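PDB 4XH7: multiple PDZ domain protein, which probably acts as a scaffold in signalling complexes, its fourth PDZ domain, the part described here, offering a fold that typically binds C-terminal peptides of partner proteins. Local coordinates for residues A[77-82]-A[101-106]. Residues are numbered along the deposited sequence; the frame is centred on the assembly and turned at random.
Sequences LEVNGI and IDVTMV
Asn80 takes over where strand 75-79 ends, and its carboxamide carries the antiparallel pairing with strand 102-110 onward. Its backbone N donates to Thr104 O; its OD1 receives Thr104 N at 2.7 Å, nearly straight at 172°, and its ND2 reaches Asp102 O at 3.2 Å, in both the amide plane and the carbonyl plane. CG stands beside the backbone N (chi1 -75°); the bonds at OD1 and ND2 fix the amide's flip. An alanine here would probably leave Thr104 N and Asp102 O without these mates. This side is watery: one water joins OD1 to Thr104 OG1, another links Glu78 OE1, Gly81 N and Thr104 O. Inward the packing is tighter: Val79 CG1 lies 4.0 Å from Met105 CG, the side chains side by side, Val79 also touching Ile95 and Leu96 of helix 89-97. On the other face, Glu78 CB meets Val106 CB at 4.0 Å, beneath helix 5-22, whose Lys17 and Trp18 hold OE2. Leu77 and Glu78 both face Val106, whose O accepts from both their N atoms: a classic beta bulge. A type I' turn from Val79 to Ile82 leads into edge strand 82-83 of the antiparallel sheet of the PDZ fold.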
loop_
_atom_site.group_PDB
_atom_site.type_symbol
_atom_site.label_atom_id
_atom_site.label_comp_id
_atom_site.label_asym_id
_atom_site.label_seq_id
_atom_site.Cartn_x
_atom_site.Cartn_y
_atom_site.Cartn_z
ATOM N N LEU A 77 -3.307 -3.117 -1.360
ATOM C CA LEU A 77 -4.722 -3.305 -0.992
ATOM C C LEU A 77 -5.587 -2.041 -1.014
ATOM O O LEU A 77 -6.717 -2.076 -1.511
ATOM C CB LEU A 77 -4.847 -3.944 0.398
ATOM C CG LEU A 77 -4.162 -5.304 0.515
ATOM C CD1 LEU A 77 -4.228 -5.760 1.971
ATOM C CD2 LEU A 77 -4.777 -6.336 -0.443
ATOM N N GLU A 78 -5.064 -0.937 -0.491
ATOM C CA GLU A 78 -5.844 0.274 -0.279
ATOM C C GLU A 78 -4.895 1.475 -0.214
ATOM O O GLU A 78 -3.765 1.366 0.302
ATOM C CB GLU A 78 -6.651 0.164 1.016
ATOM C CG GLU A 78 -7.524 1.366 1.302
ATOM C CD GLU A 78 -8.202 1.273 2.673
ATOM O OE1 GLU A 78 -7.927 2.152 3.517
ATOM O OE2 GLU A 78 -9.027 0.355 2.866
ATOM N N VAL A 79 -5.310 2.627 -0.749
ATOM C CA VAL A 79 -4.468 3.837 -0.548
ATOM C C VAL A 79 -5.419 4.968 -0.192
ATOM O O VAL A 79 -6.410 5.162 -0.911
ATOM C CB VAL A 79 -3.640 4.254 -1.797
ATOM C CG1 VAL A 79 -2.432 3.352 -1.985
ATOM C CG2 VAL A 79 -4.479 4.255 -3.075
ATOM N N ASN A 80 -5.143 5.691 0.893
ATOM C CA ASN A 80 -6.031 6.781 1.335
ATOM C C ASN A 80 -7.527 6.419 1.287
ATOM O O ASN A 80 -8.369 7.205 0.799
ATOM C CB ASN A 80 -5.767 8.028 0.499
ATOM C CG ASN A 80 -4.480 8.692 0.895
ATOM O OD1 ASN A 80 -3.765 8.180 1.768
ATOM N ND2 ASN A 80 -4.174 9.837 0.292
ATOM N N GLY A 81 -7.837 5.225 1.775
ATOM C CA GLY A 81 -9.210 4.755 1.855
ATOM C C GLY A 81 -9.825 4.216 0.580
ATOM O O GLY A 81 -10.951 3.717 0.611
ATOM N N ILE A 82 -9.091 4.297 -0.529
ATOM C CA ILE A 82 -9.571 3.837 -1.830
ATOM C C ILE A 82 -9.115 2.394 -2.095
ATOM O O ILE A 82 -7.913 2.074 -2.034
ATOM C CB ILE A 82 -9.041 4.737 -2.949
ATOM C CG1 ILE A 82 -9.436 6.203 -2.697
ATOM C CG2 ILE A 82 -9.489 4.238 -4.322
ATOM C CD1 ILE A 82 -8.604 7.197 -3.477
ATOM N N ILE A 101 0.116 14.465 -1.643
ATOM C CA ILE A 101 1.432 14.280 -1.049
ATOM C C ILE A 101 1.493 13.223 0.058
ATOM O O ILE A 101 2.416 12.400 0.095
ATOM C CB ILE A 101 1.929 15.621 -0.469
ATOM C CG1 ILE A 101 2.275 16.547 -1.612
ATOM C CG2 ILE A 101 3.127 15.409 0.435
ATOM C CD1 ILE A 101 3.434 16.062 -2.359
ATOM N N ASP A 102 0.515 13.258 0.958
ATOM C CA ASP A 102 0.490 12.348 2.096
ATOM C C ASP A 102 -0.378 11.141 1.790
ATOM O O ASP A 102 -1.554 11.293 1.485
ATOM C CB ASP A 102 -0.018 13.073 3.341
ATOM C CG ASP A 102 0.965 14.129 3.841
ATOM O OD1 ASP A 102 2.198 13.880 3.800
ATOM O OD2 ASP A 102 0.504 15.212 4.263
ATOM N N VAL A 103 0.197 9.947 1.917
ATOM C CA VAL A 103 -0.493 8.734 1.502
ATOM C C VAL A 103 -0.447 7.689 2.602
ATOM O O VAL A 103 0.610 7.432 3.172
ATOM C CB VAL A 103 0.146 8.132 0.233
ATOM C CG1 VAL A 103 -0.620 6.877 -0.197
ATOM C CG2 VAL A 103 0.146 9.180 -0.883
ATOM N N THR A 104 -1.583 7.098 2.909
ATOM C CA THR A 104 -1.602 5.945 3.790
ATOM C C THR A 104 -1.834 4.716 2.935
ATOM O O THR A 104 -2.884 4.605 2.321
ATOM C CB THR A 104 -2.724 6.078 4.837
ATOM O OG1 THR A 104 -2.429 7.229 5.648
ATOM C CG2 THR A 104 -2.791 4.814 5.735
ATOM N N MET A 105 -0.864 3.804 2.904
ATOM C CA MET A 105 -0.926 2.645 2.018
ATOM C C MET A 105 -1.188 1.456 2.867
ATOM O O MET A 105 -0.531 1.298 3.900
ATOM C CB MET A 105 0.400 2.452 1.272
ATOM C CG MET A 105 0.764 3.628 0.403
ATOM S SD MET A 105 2.280 3.292 -0.539
ATOM C CE MET A 105 1.756 1.838 -1.470
ATOM N N VAL A 106 -2.108 0.583 2.450
ATOM C CA VAL A 106 -2.259 -0.700 3.114
ATOM C C VAL A 106 -1.850 -1.767 2.128
ATOM O O VAL A 106 -2.360 -1.786 0.999
ATOM C CB VAL A 106 -3.721 -0.986 3.559
ATOM C CG1 VAL A 106 -3.831 -2.375 4.297
ATOM C CG2 VAL A 106 -4.272 0.172 4.409
HETATM O O HOH W 1 -5.787 3.859 3.428
HETATM O O HOH W 2 -3.207 9.953 4.109
#